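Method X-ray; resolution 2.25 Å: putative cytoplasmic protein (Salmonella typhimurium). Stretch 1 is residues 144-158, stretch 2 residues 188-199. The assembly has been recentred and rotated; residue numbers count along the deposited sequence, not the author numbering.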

ATOM      1  N   LEU E 144      28.243 -10.808   6.037  1.00 27.81           N
ATOM      2  CA  LEU E 144      28.880 -10.656   4.732  1.00 27.39           C
ATOM      3  C   LEU E 144      29.822  -9.436   4.638  1.00 27.04           C
ATOM      4  O   LEU E 144      30.676  -9.386   3.763  1.00 26.90           O
ATOM      5  CB  LEU E 144      27.808 -10.578   3.619  1.00 27.06           C
ATOM      6  CG  LEU E 144      28.219 -11.024   2.210  1.00 26.71           C
ATOM      7  CD1 LEU E 144      28.608 -12.529   2.187  1.00 28.84           C
ATOM      8  CD2 LEU E 144      27.123 -10.724   1.161  1.00 27.37           C
ATOM      9  N   ALA E 145      29.636  -8.443   5.507  1.00 27.01           N
ATOM     10  CA  ALA E 145      30.485  -7.241   5.506  1.00 27.00           C
ATOM     11  C   ALA E 145      31.999  -7.583   5.503  1.00 27.52           C
ATOM     12  O   ALA E 145      32.758  -7.043   4.704  1.00 27.38           O
ATOM     13  CB  ALA E 145      30.105  -6.296   6.673  1.00 26.33           C
ATOM     14  N   GLU E 146      32.422  -8.518   6.354  1.00 28.05           N
ATOM     15  CA  GLU E 146      33.844  -8.919   6.416  1.00 28.82           C
ATOM     16  C   GLU E 146      34.383  -9.581   5.157  1.00 29.28           C
ATOM     17  O   GLU E 146      35.601  -9.677   4.988  1.00 29.85           O
ATOM     18  CB  GLU E 146      34.109  -9.862   7.600  1.00 28.52           C
ATOM     19  CG  GLU E 146      34.081  -9.187   8.954  1.00 30.57           C
ATOM     20  CD  GLU E 146      35.259  -8.251   9.185  1.00 31.79           C
ATOM     21  OE1 GLU E 146      36.269  -8.361   8.463  1.00 34.04           O
ATOM     22  OE2 GLU E 146      35.170  -7.402  10.096  1.00 31.51           O
ATOM     23  N   VAL E 147      33.492 -10.063   4.293  1.00 29.53           N
ATOM     24  CA  VAL E 147      33.919 -10.724   3.058  1.00 29.32           C
ATOM     25  C   VAL E 147      34.242  -9.682   1.982  1.00 29.18           C
ATOM     26  O   VAL E 147      35.097  -9.921   1.125  1.00 29.22           O
ATOM     27  CB  VAL E 147      32.878 -11.785   2.546  1.00 29.53           C
ATOM     28  CG1 VAL E 147      33.298 -12.389   1.212  1.00 29.84           C
ATOM     29  CG2 VAL E 147      32.682 -12.899   3.572  1.00 28.61           C
ATOM     30  N   LEU E 148      33.590  -8.525   2.037  1.00 28.44           N
ATOM     31  CA  LEU E 148      33.705  -7.547   0.932  1.00 28.45           C
ATOM     32  C   LEU E 148      34.984  -6.722   1.039  1.00 28.49           C
ATOM     33  O   LEU E 148      35.467  -6.483   2.145  1.00 28.06           O
ATOM     34  CB  LEU E 148      32.457  -6.641   0.845  1.00 27.90           C
ATOM     35  CG  LEU E 148      31.105  -7.379   0.785  1.00 27.82           C
ATOM     36  CD1 LEU E 148      29.969  -6.382   0.894  1.00 25.63           C
ATOM     37  CD2 LEU E 148      30.935  -8.299  -0.467  1.00 25.04           C
ATOM     38  N   PRO E 149      35.559  -6.307  -0.111  1.00 28.70           N
ATOM     39  CA  PRO E 149      36.808  -5.548  -0.051  1.00 28.76           C
ATOM     40  C   PRO E 149      36.606  -4.037   0.183  1.00 29.16           C
ATOM     41  O   PRO E 149      37.520  -3.237  -0.057  1.00 29.34           O
ATOM     42  CB  PRO E 149      37.421  -5.813  -1.424  1.00 28.23           C
ATOM     43  CG  PRO E 149      36.260  -5.926  -2.315  1.00 27.97           C
ATOM     44  CD  PRO E 149      35.145  -6.544  -1.505  1.00 28.36           C
ATOM     45  N   VAL E 150      35.409  -3.658   0.623  1.00 29.87           N
ATOM     46  CA  VAL E 150      35.102  -2.264   0.969  1.00 29.71           C
ATOM     47  C   VAL E 150      34.470  -2.184   2.360  1.00 29.74           C
ATOM     48  O   VAL E 150      33.930  -3.172   2.877  1.00 29.92           O
ATOM     49  CB  VAL E 150      34.178  -1.568  -0.090  1.00 30.38           C
ATOM     50  CG1 VAL E 150      34.841  -1.534  -1.459  1.00 30.28           C
ATOM     51  CG2 VAL E 150      32.771  -2.220  -0.160  1.00 29.49           C
ATOM     52  N   ILE E 151      34.536  -1.006   2.972  1.00 29.33           N
ATOM     53  CA  ILE E 151      33.846  -0.761   4.250  1.00 28.39           C
ATOM     54  C   ILE E 151      32.710   0.182   3.909  1.00 27.78           C
ATOM     55  O   ILE E 151      32.915   1.165   3.209  1.00 28.42           O
ATOM     56  CB  ILE E 151      34.813  -0.166   5.306  1.00 28.44           C
ATOM     57  CG1 ILE E 151      35.816  -1.236   5.757  1.00 29.17           C
ATOM     58  CG2 ILE E 151      34.053   0.386   6.523  1.00 27.17           C
ATOM     59  CD1 ILE E 151      37.115  -0.650   6.290  1.00 31.59           C
HETATM   60  N   MSE E 152      31.507  -0.143   4.356  1.00 26.98           N
HETATM   61  CA  MSE E 152      30.323   0.620   4.002  1.00 25.72           C
HETATM   62  C   MSE E 152      30.082   1.815   4.931  1.00 27.35           C
HETATM   63  O   MSE E 152      30.725   1.937   5.976  1.00 27.12           O
HETATM   64  CB  MSE E 152      29.101  -0.302   4.016  1.00 25.76           C
HETATM   65  CG  MSE E 152      28.767  -0.923   2.641  1.00 25.40           C
HETATM   66 SE   MSE E 152      27.892  -2.606   2.888  0.50 20.28          SE
HETATM   67  CE  MSE E 152      26.309  -1.997   3.652  1.00 29.72           C
ATOM     68  N   LEU E 153      29.142   2.679   4.557  1.00 28.41           N
ATOM     69  CA  LEU E 153      28.702   3.773   5.447  1.00 29.87           C
ATOM     70  C   LEU E 153      27.714   3.254   6.502  1.00 30.15           C
ATOM     71  O   LEU E 153      27.279   2.108   6.433  1.00 30.74           O
ATOM     72  CB  LEU E 153      28.090   4.934   4.641  1.00 29.53           C
ATOM     73  CG  LEU E 153      28.898   5.524   3.472  1.00 30.14           C
ATOM     74  CD1 LEU E 153      28.185   6.748   2.870  1.00 32.23           C
ATOM     75  CD2 LEU E 153      30.330   5.894   3.864  1.00 31.88           C
ATOM     76  N   ASP E 154      27.393   4.087   7.484  1.00 30.59           N
ATOM     77  CA  ASP E 154      26.444   3.728   8.551  1.00 31.64           C
ATOM     78  C   ASP E 154      24.974   4.030   8.239  1.00 30.64           C
ATOM     79  O   ASP E 154      24.088   3.600   8.963  1.00 31.98           O
ATOM     80  CB  ASP E 154      26.842   4.406   9.867  1.00 32.17           C
ATOM     81  CG  ASP E 154      28.190   3.934  10.371  1.00 36.09           C
ATOM     82  OD1 ASP E 154      28.448   2.697  10.339  1.00 39.25           O
ATOM     83  OD2 ASP E 154      29.001   4.798  10.791  1.00 39.32           O
ATOM     84  N   GLY E 155      24.708   4.752   7.168  1.00 29.50           N
ATOM     85  CA  GLY E 155      23.340   4.963   6.716  1.00 28.81           C
ATOM     86  C   GLY E 155      23.242   4.818   5.206  1.00 28.51           C
ATOM     87  O   GLY E 155      24.051   4.120   4.568  1.00 27.68           O
ATOM     88  N   ASP E 156      22.233   5.477   4.647  1.00 27.77           N
ATOM     89  CA  ASP E 156      22.022   5.555   3.209  1.00 27.10           C
ATOM     90  C   ASP E 156      23.309   6.051   2.564  1.00 27.12           C
ATOM     91  O   ASP E 156      23.866   7.087   2.970  1.00 26.37           O
ATOM     92  CB  ASP E 156      20.855   6.517   2.925  1.00 26.94           C
ATOM     93  CG  ASP E 156      20.433   6.525   1.466  1.00 26.28           C
ATOM     94  OD1 ASP E 156      21.309   6.426   0.572  1.00 23.95           O
ATOM     95  OD2 ASP E 156      19.204   6.660   1.231  1.00 26.74           O
ATOM     96  N   ASP E 157      23.764   5.300   1.558  1.00 26.92           N
ATOM     97  CA  ASP E 157      25.105   5.450   0.998  1.00 26.93           C
ATOM     98  C   ASP E 157      25.097   5.850  -0.480  1.00 27.02           C
ATOM     99  O   ASP E 157      26.132   5.801  -1.148  1.00 27.31           O
ATOM    100  CB  ASP E 157      25.930   4.165   1.234  1.00 27.00           C
ATOM    101  CG  ASP E 157      25.377   2.957   0.494  1.00 28.99           C
ATOM    102  OD1 ASP E 157      24.326   3.088  -0.188  1.00 29.46           O
ATOM    103  OD2 ASP E 157      26.002   1.874   0.572  1.00 30.71           O
ATOM    104  N   ARG E 158      23.916   6.215  -0.978  1.00 26.82           N
ATOM    105  CA  ARG E 158      23.737   6.662  -2.344  1.00 27.19           C
ATOM    106  C   ARG E 158      24.401   8.023  -2.544  1.00 27.60           C
ATOM    107  O   ARG E 158      24.303   8.919  -1.693  1.00 26.59           O
ATOM    108  CB  ARG E 158      22.247   6.864  -2.675  1.00 27.43           C
ATOM    109  CG  ARG E 158      21.403   5.626  -2.831  1.00 26.93           C
ATOM    110  CD  ARG E 158      19.912   6.006  -2.971  1.00 26.48           C
ATOM    111  NE  ARG E 158      19.420   6.812  -1.843  1.00 26.11           N
ATOM    112  CZ  ARG E 158      18.740   7.959  -1.932  1.00 24.53           C
ATOM    113  NH1 ARG E 158      18.397   8.476  -3.107  1.00 24.58           N
ATOM    114  NH2 ARG E 158      18.346   8.566  -0.828  1.00 21.75           N
ATOM    115  N   GLY E 188      24.921   7.988 -10.623  1.00 28.27           N
ATOM    116  CA  GLY E 188      24.891   7.670  -9.205  1.00 27.54           C
ATOM    117  C   GLY E 188      25.703   6.445  -8.861  1.00 27.49           C
ATOM    118  O   GLY E 188      26.116   5.697  -9.746  1.00 27.04           O
ATOM    119  N   TYR E 189      25.950   6.262  -7.564  1.00 27.10           N
ATOM    120  CA  TYR E 189      26.732   5.143  -7.057  1.00 27.34           C
ATOM    121  C   TYR E 189      26.552   5.016  -5.548  1.00 27.22           C
ATOM    122  O   TYR E 189      26.079   5.957  -4.895  1.00 27.13           O
ATOM    123  CB  TYR E 189      28.224   5.283  -7.430  1.00 27.57           C
ATOM    124  CG  TYR E 189      28.935   6.486  -6.807  1.00 27.24           C
ATOM    125  CD1 TYR E 189      29.730   6.331  -5.670  1.00 27.30           C
ATOM    126  CD2 TYR E 189      28.831   7.755  -7.376  1.00 27.81           C
ATOM    127  CE1 TYR E 189      30.405   7.411  -5.104  1.00 28.25           C
ATOM    128  CE2 TYR E 189      29.503   8.853  -6.826  1.00 29.38           C
ATOM    129  CZ  TYR E 189      30.288   8.675  -5.686  1.00 29.37           C
ATOM    130  OH  TYR E 189      30.933   9.753  -5.115  1.00 28.72           O
ATOM    131  N   ASN E 190      26.910   3.846  -5.018  1.00 27.16           N
ATOM    132  CA  ASN E 190      27.015   3.624  -3.578  1.00 27.36           C
ATOM    133  C   ASN E 190      28.403   4.039  -3.104  1.00 27.82           C
ATOM    134  O   ASN E 190      29.420   3.566  -3.640  1.00 27.33           O
ATOM    135  CB  ASN E 190      26.794   2.153  -3.236  1.00 26.96           C
ATOM    136  CG  ASN E 190      25.388   1.677  -3.536  1.00 26.75           C
ATOM    137  OD1 ASN E 190      25.159   1.010  -4.544  1.00 29.18           O
ATOM    138  ND2 ASN E 190      24.444   2.004  -2.666  1.00 24.86           N
ATOM    139  N   GLN E 191      28.448   4.925  -2.109  1.00 28.43           N
ATOM    140  CA  GLN E 191      29.721   5.392  -1.559  1.00 28.54           C
ATOM    141  C   GLN E 191      30.281   4.436  -0.525  1.00 28.53           C
ATOM    142  O   GLN E 191      29.646   4.147   0.475  1.00 28.52           O
ATOM    143  CB  GLN E 191      29.575   6.769  -0.915  1.00 29.21           C
ATOM    144  CG  GLN E 191      30.903   7.348  -0.418  1.00 30.61           C
ATOM    145  CD  GLN E 191      30.764   8.767   0.052  1.00 35.95           C
ATOM    146  OE1 GLN E 191      30.012   9.056   0.977  1.00 37.26           O
ATOM    147  NE2 GLN E 191      31.476   9.669  -0.593  1.00 38.23           N
ATOM    148  N   ALA E 192      31.491   3.953  -0.760  1.00 28.83           N
ATOM    149  CA  ALA E 192      32.145   3.083   0.211  1.00 28.82           C
ATOM    150  C   ALA E 192      33.632   3.479   0.316  1.00 28.77           C
ATOM    151  O   ALA E 192      34.111   4.307  -0.444  1.00 28.99           O
ATOM    152  CB  ALA E 192      31.972   1.619  -0.171  1.00 27.97           C
ATOM    153  N   VAL E 193      34.321   2.922   1.297  1.00 28.52           N
ATOM    154  CA  VAL E 193      35.738   3.136   1.468  1.00 29.06           C
ATOM    155  C   VAL E 193      36.416   1.789   1.189  1.00 29.15           C
ATOM    156  O   VAL E 193      36.032   0.761   1.764  1.00 29.30           O
ATOM    157  CB  VAL E 193      36.061   3.640   2.901  1.00 28.91           C
ATOM    158  CG1 VAL E 193      37.564   3.769   3.092  1.00 29.12           C
ATOM    159  CG2 VAL E 193      35.347   4.996   3.184  1.00 28.37           C
ATOM    160  N   ALA E 194      37.396   1.791   0.291  1.00 29.00           N
ATOM    161  CA  ALA E 194      38.170   0.577   0.031  1.00 29.66           C
ATOM    162  C   ALA E 194      38.924   0.125   1.295  1.00 29.81           C
ATOM    163  O   ALA E 194      39.475   0.953   2.007  1.00 29.53           O
ATOM    164  CB  ALA E 194      39.142   0.821  -1.099  1.00 29.18           C
ATOM    165  N   ARG E 195      38.947  -1.178   1.578  1.00 30.26           N
ATOM    166  CA  ARG E 195      39.857  -1.686   2.609  1.00 30.76           C
ATOM    167  C   ARG E 195      41.292  -1.331   2.153  1.00 31.85           C
ATOM    168  O   ARG E 195      41.582  -1.411   0.951  1.00 31.67           O
ATOM    169  CB  ARG E 195      39.650  -3.190   2.831  1.00 29.92           C
ATOM    170  CG  ARG E 195      38.308  -3.520   3.501  1.00 30.37           C
ATOM    171  CD  ARG E 195      38.122  -5.005   3.845  1.00 30.17           C
ATOM    172  NE  ARG E 195      36.762  -5.283   4.347  1.00 27.72           N
ATOM    173  CZ  ARG E 195      36.367  -5.054   5.596  1.00 30.27           C
ATOM    174  NH1 ARG E 195      37.230  -4.558   6.483  1.00 28.71           N
ATOM    175  NH2 ARG E 195      35.114  -5.313   5.971  1.00 30.66           N
ATOM    176  N   ASP E 196      42.178  -0.897   3.065  1.00 33.22           N
ATOM    177  CA  ASP E 196      43.533  -0.455   2.621  1.00 34.59           C
ATOM    178  C   ASP E 196      44.368  -1.667   2.176  1.00 34.64           C
ATOM    179  O   ASP E 196      45.514  -1.592   1.805  1.00 33.93           O
ATOM    180  CB  ASP E 196      44.248   0.493   3.619  1.00 34.89           C
ATOM    181  CG  ASP E 196      44.561  -0.145   4.975  1.00 37.73           C
ATOM    182  OD1 ASP E 196      44.909   0.635   5.909  1.00 43.29           O
ATOM    183  OD2 ASP E 196      44.479  -1.380   5.138  1.00 37.87           O
ATOM    184  N   ASP E 197      43.665  -2.778   2.190  1.00 35.76           N
ATOM    185  CA  ASP E 197      44.068  -4.099   1.805  1.00 36.17           C
ATOM    186  C   ASP E 197      43.838  -4.328   0.305  1.00 36.08           C
ATOM    187  O   ASP E 197      44.525  -5.117  -0.348  1.00 36.27           O
ATOM    188  CB  ASP E 197      43.079  -5.010   2.566  1.00 36.59           C
ATOM    189  CG  ASP E 197      43.743  -6.147   3.162  1.00 38.21           C
ATOM    190  OD1 ASP E 197      43.099  -6.918   3.885  1.00 38.67           O
ATOM    191  OD2 ASP E 197      44.956  -6.251   2.896  1.00 43.98           O
ATOM    192  N   ALA E 198      42.813  -3.660  -0.209  1.00 35.29           N
ATOM    193  CA  ALA E 198      42.224  -3.980  -1.489  1.00 34.85           C
ATOM    194  C   ALA E 198      42.816  -3.145  -2.613  1.00 34.70           C
ATOM    195  O   ALA E 198      43.530  -2.182  -2.361  1.00 33.91           O
ATOM    196  CB  ALA E 198      40.733  -3.776  -1.414  1.00 34.78           C
ATOM    197  N   ASP E 199      42.505  -3.521  -3.854  1.00 34.48           N
ATOM    198  CA  ASP E 199      43.030  -2.843  -5.023  1.00 34.86           C
ATOM    199  C   ASP E 199      41.926  -2.029  -5.673  1.00 33.71           C
ATOM    200  O   ASP E 199      40.989  -2.602  -6.243  1.00 34.13           O
ATOM    201  CB  ASP E 199      43.604  -3.856  -6.039  1.00 35.31           C
ATOM    202  CG  ASP E 199      44.654  -4.796  -5.426  1.00 39.85           C
ATOM    203  OD1 ASP E 199      45.664  -4.334  -4.806  1.00 41.44           O
ATOM    204  OD2 ASP E 199      44.470  -6.031  -5.567  1.00 44.44           O
TER
HETATM  205  O   HOH W   1      34.491  -4.830   8.543  1.00 38.36           O
HETATM  206  O   HOH W   2      28.543   2.081   1.939  1.00 22.99           O

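A side chain at the edge of a strand pairing often adopts the conformation that lets it serve main-chain groups the ladder itself leaves unpaired. The contact between residues 144-158 and 188-199 illustrates the point. Its centre is a short antiparallel pairing in which Ile151 N donates to Val193 O (2.6 Å) and Val193 N returns the bond to Ile151 O (3.0 Å), both nearly straight. Two residues further along each stretch, past the Val150-Ala194 pair, Arg195 N donates to Pro149 O at 3.0 Å, and here the backbone register passes into a side-chain contact.

The CA-to-CB bond of Arg195 points sideways to the first stretch; with chi1 at m, the chain then runs extended through chi2 and chi3, both t, which carries its end back to that stretch. A chi4 of -80° sets the guanidinium so that two carbonyls lie near its plane: Arg195 NE donates to Leu148 O (2.8 Å) and Arg195 NH2 to Ala145 O (3.2 Å). The latter oxygen also accepts the backbone bond from Leu148 N, so the arginine joins a turn that already has internal support. One face of the guanidinium is covered by Ile151, whose CG1 lies 3.7 Å from Arg195 NH1. Over the opposite face lies Glu146. Its chi1 and chi2, both m, bring the carboxylate nearer although its CA-to-CB bond points away, but Glu146 OE1 remains 4.1 Å from Arg195 NH2 and well out of the guanidinium plane. The charges attract without a direct hydrogen bond; water 1 links the groups instead, accepting from Arg195 NH2 at 2.7 Å and donating weakly to Glu146 OE2 at 3.1 Å.

Apolar side chains meet beside the pairing. Val150 and Ala194 form a non-hydrogen-bonded pair whose side chains diverge, yet Val150 CB packs against Ala192 CB at 3.9 Å, the same distance that separates Pro149 CB from Ala198 CB.

At the other end, Asp157 works through both backbone and side chain. Asp157 O accepts from Gln191 N (2.7 Å), while chi1 at p and a chi2 near zero place Asp157 OD1 2.7 Å from Asn190 ND2, which donates to it. The other carboxylate oxygen, Asp157 OD2, accepts from water 2 at 2.9 Å; that water also donates to Gln191 O and accepts from Leu153 N, each at 2.8 Å, tying two points of the first stretch's loop to the second stretch. Leu153 bends its end inward, bringing CG to 3.4 Å from Gln191 O. Arg158, paired with Asn190, turns its charge back within its own stretch: NH2 forms a salt bridge with Asp156 OD2 at 2.9 Å.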